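Local coordinates for protein nucleoporin NUP170 (Chaetomium thermophilum, PDB 5HAX) that probably serves as a scaffold nucleoporin of the nuclear pore complex, pairing a beta-propeller-like N-terminal region with a helical C-terminal region, at residues F188-F201 against I216-L230. Numbering follows the deposited sequence.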
loop_
_atom_site.group_PDB
_atom_site.type_symbol
_atom_site.label_atom_id
_atom_site.label_comp_id
_atom_site.label_asym_id
_atom_site.label_seq_id
_atom_site.Cartn_x
_atom_site.Cartn_y
_atom_site.Cartn_z
ATOM N N PHE A 188 -6.714 -21.795 2.712
ATOM C CA PHE A 188 -5.699 -22.772 2.342
ATOM C C PHE A 188 -4.737 -23.015 3.503
ATOM O O PHE A 188 -4.416 -22.097 4.263
ATOM C CB PHE A 188 -4.913 -22.309 1.110
ATOM C CG PHE A 188 -5.738 -22.228 -0.146
ATOM C CD1 PHE A 188 -6.107 -23.377 -0.825
ATOM C CD2 PHE A 188 -6.136 -21.002 -0.653
ATOM C CE1 PHE A 188 -6.861 -23.306 -1.983
ATOM C CE2 PHE A 188 -6.891 -20.924 -1.812
ATOM C CZ PHE A 188 -7.253 -22.078 -2.477
ATOM N N LEU A 189 -4.263 -24.262 3.620
ATOM C CA LEU A 189 -3.446 -24.699 4.747
ATOM C C LEU A 189 -2.196 -25.429 4.268
ATOM O O LEU A 189 -2.213 -26.125 3.249
ATOM C CB LEU A 189 -4.221 -25.642 5.676
ATOM C CG LEU A 189 -5.629 -25.246 6.114
ATOM C CD1 LEU A 189 -6.259 -26.411 6.858
ATOM C CD2 LEU A 189 -5.611 -24.001 6.984
ATOM N N GLY A 190 -1.120 -25.286 5.043
ATOM C CA GLY A 190 0.136 -25.981 4.813
ATOM C C GLY A 190 0.931 -26.005 6.100
ATOM O O GLY A 190 0.596 -25.321 7.069
ATOM N N GLY A 191 1.997 -26.796 6.108
ATOM C CA GLY A 191 2.773 -26.932 7.325
ATOM C C GLY A 191 4.125 -27.582 7.128
ATOM O O GLY A 191 4.669 -27.618 6.023
ATOM N N GLU A 192 4.659 -28.100 8.237
ATOM C CA GLU A 192 6.031 -28.582 8.316
ATOM C C GLU A 192 6.128 -30.105 8.268
ATOM O O GLU A 192 7.172 -30.664 8.622
ATOM C CB GLU A 192 6.690 -28.039 9.586
ATOM C CG GLU A 192 6.664 -26.513 9.664
ATOM C CD GLU A 192 7.381 -25.967 10.883
ATOM O OE1 GLU A 192 7.368 -26.638 11.937
ATOM O OE2 GLU A 192 7.959 -24.863 10.785
ATOM N N SER A 193 5.064 -30.789 7.839
ATOM C CA SER A 193 5.092 -32.236 7.654
ATOM C C SER A 193 5.425 -32.632 6.223
ATOM O O SER A 193 6.078 -33.659 6.005
ATOM C CB SER A 193 3.740 -32.847 8.033
ATOM O OG SER A 193 3.472 -32.698 9.414
ATOM N N ASP A 194 4.988 -31.841 5.255
ATOM C CA ASP A 194 5.095 -32.169 3.839
ATOM C C ASP A 194 4.786 -30.891 3.067
ATOM O O ASP A 194 4.582 -29.826 3.656
ATOM C CB ASP A 194 4.152 -33.311 3.461
ATOM C CG ASP A 194 2.745 -33.098 3.982
ATOM O OD1 ASP A 194 2.308 -33.873 4.862
ATOM O OD2 ASP A 194 2.079 -32.148 3.526
ATOM N N THR A 195 4.751 -31.005 1.741
ATOM C CA THR A 195 4.465 -29.874 0.868
ATOM C C THR A 195 3.015 -29.839 0.402
ATOM O O THR A 195 2.676 -29.028 -0.466
ATOM C CB THR A 195 5.391 -29.892 -0.351
ATOM O OG1 THR A 195 5.140 -31.066 -1.136
ATOM C CG2 THR A 195 6.852 -29.868 0.073
ATOM N N ASP A 196 2.153 -30.690 0.957
ATOM C CA ASP A 196 0.764 -30.727 0.521
ATOM C C ASP A 196 0.036 -29.452 0.927
ATOM O O ASP A 196 0.313 -28.855 1.970
ATOM C CB ASP A 196 0.027 -31.924 1.118
ATOM C CG ASP A 196 0.583 -33.250 0.653
ATOM O OD1 ASP A 196 1.395 -33.267 -0.295
ATOM O OD2 ASP A 196 0.190 -34.280 1.238
ATOM N N ILE A 197 -0.922 -29.051 0.096
ATOM C CA ILE A 197 -1.778 -27.902 0.361
ATOM C C ILE A 197 -3.208 -28.399 0.500
ATOM O O ILE A 197 -3.721 -29.088 -0.390
ATOM C CB ILE A 197 -1.662 -26.843 -0.749
ATOM C CG1 ILE A 197 -0.283 -26.184 -0.668
ATOM C CG2 ILE A 197 -2.764 -25.787 -0.611
ATOM C CD1 ILE A 197 0.024 -25.261 -1.806
ATOM N N HIS A 198 -3.841 -28.053 1.616
ATOM C CA HIS A 198 -5.226 -28.395 1.884
ATOM C C HIS A 198 -6.089 -27.145 1.790
ATOM O O HIS A 198 -5.599 -26.016 1.879
ATOM C CB HIS A 198 -5.384 -29.025 3.274
ATOM C CG HIS A 198 -4.593 -30.280 3.467
ATOM N ND1 HIS A 198 -3.253 -30.273 3.795
ATOM C CD2 HIS A 198 -4.954 -31.582 3.388
ATOM C CE1 HIS A 198 -2.824 -31.517 3.907
ATOM N NE2 HIS A 198 -3.837 -32.331 3.665
ATOM N N GLU A 199 -7.388 -27.364 1.604
ATOM C CA GLU A 199 -8.372 -26.292 1.589
ATOM C C GLU A 199 -9.529 -26.679 2.494
ATOM O O GLU A 199 -9.945 -27.842 2.518
ATOM C CB GLU A 199 -8.887 -26.007 0.169
ATOM C CG GLU A 199 -9.956 -24.914 0.112
ATOM C CD GLU A 199 -10.281 -24.468 -1.301
ATOM O OE1 GLU A 199 -9.793 -25.102 -2.258
ATOM O OE2 GLU A 199 -11.026 -23.475 -1.453
ATOM N N ILE A 200 -10.035 -25.705 3.245
ATOM C CA ILE A 200 -11.201 -25.894 4.100
ATOM C C ILE A 200 -12.407 -25.291 3.392
ATOM O O ILE A 200 -12.391 -24.115 3.009
ATOM C CB ILE A 200 -10.998 -25.258 5.486
ATOM C CG1 ILE A 200 -9.900 -26.012 6.243
ATOM C CG2 ILE A 200 -12.317 -25.267 6.275
ATOM C CD1 ILE A 200 -9.740 -25.600 7.689
ATOM N N PHE A 201 -13.444 -26.102 3.214
ATOM C CA PHE A 201 -14.728 -25.655 2.699
ATOM C C PHE A 201 -15.715 -25.521 3.851
ATOM O O PHE A 201 -15.646 -26.259 4.836
ATOM C CB PHE A 201 -15.283 -26.638 1.667
ATOM C CG PHE A 201 -14.361 -26.895 0.513
ATOM C CD1 PHE A 201 -14.347 -26.049 -0.582
ATOM C CD2 PHE A 201 -13.516 -27.989 0.518
ATOM C CE1 PHE A 201 -13.502 -26.286 -1.649
ATOM C CE2 PHE A 201 -12.671 -28.232 -0.543
ATOM C CZ PHE A 201 -12.662 -27.381 -1.630
ATOM N N ILE A 216 -10.035 -30.969 2.203
ATOM C CA ILE A 216 -9.516 -31.830 1.145
ATOM C C ILE A 216 -8.054 -31.493 0.880
ATOM O O ILE A 216 -7.613 -30.352 1.051
ATOM C CB ILE A 216 -10.342 -31.717 -0.161
ATOM C CG1 ILE A 216 -10.018 -30.422 -0.916
ATOM C CG2 ILE A 216 -11.833 -31.826 0.149
ATOM C CD1 ILE A 216 -10.753 -30.291 -2.242
ATOM N N ASN A 217 -7.310 -32.510 0.452
ATOM C CA ASN A 217 -5.918 -32.367 0.050
ATOM C C ASN A 217 -5.867 -32.158 -1.459
ATOM O O ASN A 217 -6.243 -33.051 -2.226
ATOM C CB ASN A 217 -5.127 -33.610 0.459
ATOM C CG ASN A 217 -3.625 -33.437 0.304
ATOM O OD1 ASN A 217 -3.154 -32.702 -0.565
ATOM N ND2 ASN A 217 -2.867 -34.126 1.148
ATOM N N HIS A 218 -5.404 -30.980 -1.885
ATOM C CA HIS A 218 -5.331 -30.658 -3.305
ATOM C C HIS A 218 -4.118 -31.263 -3.998
ATOM O O HIS A 218 -4.053 -31.222 -5.232
ATOM C CB HIS A 218 -5.306 -29.141 -3.506
ATOM C CG HIS A 218 -6.652 -28.493 -3.417
ATOM N ND1 HIS A 218 -7.652 -28.726 -4.338
ATOM C CD2 HIS A 218 -7.159 -27.605 -2.529
ATOM C CE1 HIS A 218 -8.718 -28.015 -4.016
ATOM N NE2 HIS A 218 -8.446 -27.328 -2.921
ATOM N N SER A 219 -3.164 -31.820 -3.250
ATOM C CA SER A 219 -1.915 -32.294 -3.833
ATOM C C SER A 219 -1.982 -33.737 -4.319
ATOM O O SER A 219 -1.176 -34.119 -5.175
ATOM C CB SER A 219 -0.780 -32.148 -2.817
ATOM O OG SER A 219 -0.528 -30.780 -2.548
ATOM N N HIS A 220 -2.913 -34.536 -3.802
ATOM C CA HIS A 220 -3.122 -35.909 -4.248
ATOM C C HIS A 220 -1.811 -36.699 -4.301
ATOM O O HIS A 220 -1.463 -37.265 -5.344
ATOM C CB HIS A 220 -3.815 -35.930 -5.603
ATOM C CG HIS A 220 -5.071 -35.118 -5.655
ATOM N ND1 HIS A 220 -6.236 -35.504 -5.028
ATOM C CD2 HIS A 220 -5.347 -33.942 -6.268
ATOM C CE1 HIS A 220 -7.174 -34.600 -5.248
ATOM N NE2 HIS A 220 -6.661 -33.641 -5.998
ATOM N N PRO A 221 -1.068 -36.762 -3.201
ATOM C CA PRO A 221 0.242 -37.418 -3.225
ATOM C C PRO A 221 0.125 -38.935 -3.206
ATOM O O PRO A 221 -0.886 -39.507 -2.795
ATOM C CB PRO A 221 0.904 -36.905 -1.943
ATOM C CG PRO A 221 -0.247 -36.730 -1.007
ATOM C CD PRO A 221 -1.401 -36.254 -1.858
ATOM N N PHE A 222 1.195 -39.585 -3.659
ATOM C CA PHE A 222 1.247 -41.041 -3.677
ATOM C C PHE A 222 2.672 -41.483 -3.982
ATOM O O PHE A 222 3.520 -40.685 -4.389
ATOM C CB PHE A 222 0.271 -41.628 -4.703
ATOM C CG PHE A 222 0.524 -41.177 -6.115
ATOM C CD1 PHE A 222 -0.159 -40.092 -6.644
ATOM C CD2 PHE A 222 1.435 -41.844 -6.920
ATOM C CE1 PHE A 222 0.067 -39.678 -7.945
ATOM C CE2 PHE A 222 1.666 -41.433 -8.221
ATOM C CZ PHE A 222 0.981 -40.350 -8.734
ATOM N N GLY A 223 2.921 -42.777 -3.770
ATOM C CA GLY A 223 4.190 -43.381 -4.124
ATOM C C GLY A 223 5.341 -42.885 -3.264
ATOM O O GLY A 223 5.179 -42.526 -2.094
ATOM N N SER A 224 6.528 -42.870 -3.867
ATOM C CA SER A 224 7.742 -42.476 -3.165
ATOM C C SER A 224 7.801 -40.961 -3.026
ATOM O O SER A 224 7.592 -40.229 -3.999
ATOM C CB SER A 224 8.974 -42.987 -3.913
ATOM O OG SER A 224 10.167 -42.628 -3.239
ATOM N N ARG A 225 8.089 -40.493 -1.812
ATOM C CA ARG A 225 8.188 -39.069 -1.523
ATOM C C ARG A 225 9.356 -38.833 -0.580
ATOM O O ARG A 225 9.451 -39.483 0.464
ATOM C CB ARG A 225 6.892 -38.541 -0.896
ATOM C CG ARG A 225 5.730 -38.444 -1.866
ATOM C CD ARG A 225 4.433 -38.142 -1.138
ATOM N NE ARG A 225 3.927 -39.307 -0.417
ATOM C CZ ARG A 225 2.922 -39.275 0.452
ATOM N NH1 ARG A 225 2.308 -38.130 0.727
ATOM N NH2 ARG A 225 2.531 -40.389 1.056
ATOM N N GLN A 226 10.236 -37.907 -0.950
ATOM C CA GLN A 226 11.366 -37.527 -0.115
ATOM C C GLN A 226 10.944 -36.457 0.892
ATOM O O GLN A 226 9.879 -35.846 0.780
ATOM C CB GLN A 226 12.521 -37.023 -0.982
ATOM C CG GLN A 226 13.067 -38.064 -1.951
ATOM C CD GLN A 226 14.080 -37.487 -2.923
ATOM O OE1 GLN A 226 15.021 -36.801 -2.523
ATOM N NE2 GLN A 226 13.888 -37.760 -4.209
ATOM N N GLN A 227 11.794 -36.239 1.894
ATOM C CA GLN A 227 11.499 -35.242 2.915
ATOM C C GLN A 227 11.555 -33.838 2.323
ATOM O O GLN A 227 12.537 -33.460 1.676
ATOM C CB GLN A 227 12.478 -35.347 4.083
ATOM C CG GLN A 227 12.366 -34.161 5.035
ATOM C CD GLN A 227 13.163 -34.322 6.308
ATOM O OE1 GLN A 227 14.394 -34.302 6.294
ATOM N NE2 GLN A 227 12.462 -34.464 7.425
ATOM N N GLU A 228 10.501 -33.062 2.567
ATOM C CA GLU A 228 10.400 -31.670 2.151
ATOM C C GLU A 228 9.124 -31.105 2.756
ATOM O O GLU A 228 8.099 -31.788 2.770
ATOM C CB GLU A 228 10.373 -31.536 0.619
ATOM C CG GLU A 228 10.456 -30.096 0.121
ATOM C CD GLU A 228 10.321 -29.974 -1.390
ATOM O OE1 GLU A 228 9.997 -30.980 -2.054
ATOM O OE2 GLU A 228 10.539 -28.864 -1.916
ATOM N N TRP A 229 9.189 -29.874 3.264
ATOM C CA TRP A 229 8.031 -29.229 3.873
ATOM C C TRP A 229 8.051 -27.744 3.527
ATOM O O TRP A 229 8.950 -27.260 2.832
ATOM C CB TRP A 229 8.001 -29.466 5.388
ATOM C CG TRP A 229 9.125 -28.824 6.150
ATOM C CD1 TRP A 229 9.159 -27.554 6.644
ATOM C CD2 TRP A 229 10.370 -29.430 6.516
ATOM N NE1 TRP A 229 10.350 -27.328 7.291
ATOM C CE2 TRP A 229 11.112 -28.464 7.224
ATOM C CE3 TRP A 229 10.932 -30.693 6.309
ATOM C CZ2 TRP A 229 12.384 -28.723 7.729
ATOM C CZ3 TRP A 229 12.197 -30.946 6.809
ATOM C CH2 TRP A 229 12.908 -29.966 7.511
ATOM N N LEU A 230 7.050 -27.013 4.017
ATOM C CA LEU A 230 6.831 -25.632 3.610
ATOM C C LEU A 230 7.400 -24.640 4.617
ATOM O O LEU A 230 7.454 -24.898 5.823
ATOM C CB LEU A 230 5.340 -25.352 3.414
ATOM C CG LEU A 230 4.659 -26.117 2.278
ATOM C CD1 LEU A 230 3.234 -25.626 2.105
ATOM C CD2 LEU A 230 5.427 -25.990 0.966
HETATM O O HOH W 1 8.877 -24.269 8.178
HETATM O O HOH W 2 3.495 -35.177 0.289
#
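Glu199 and His218 illustrate how the outermost pair of strands in a propeller-like blade can be tied by side chains as well as by backbone. Strand 198-202 runs antiparallel to the edge strand 213-217, and Glu199 and Ile216 form a hydrogen-bonded pair there. With CG anti to the backbone N (chi1 178°) and the chain extended, Glu199 brings its carboxylate to the edge of the His218 ring, the two planes 44° apart, where NE2 donates 2.7 Å to the anti lone pair of OE1. The other oxygen, OE2, makes a salt bridge with Arg186, which is likely to keep the buried carboxylate ionised. Ile216 CD1 packs at the edge of the Phe201 ring, 3.3 Å from CE2.

Where the strands part, side chains take over. Asn217 ND2 meets Asp196 OD2 at 3.1 Å from above the carboxylate plane, while Asn217 OD1 accepts from Ser219 N in an Asx turn. Ser219 OG in turn receives Ile197 N at 3.2 Å. A leucine in place of Asn217 would probably leave Asp196 OD2 without this donor and the turn free to shift.

Farther on, Leu230 wedges its methyls between Gly190 and Thr195, its N bonded to Gly191 O at 3.2 Å. The solvent side is looser: Arg225, in a poorly ordered loop, stays 4.4 Å from Asp196 OD2 through NH1 and reaches OD1 through a water, and another water links Glu192 OE2 to Leu230 O. Direct bonds thus fix the hairpin and its turn, whereas one water and a long charge approach probably leave the loop around Arg225 some mobility.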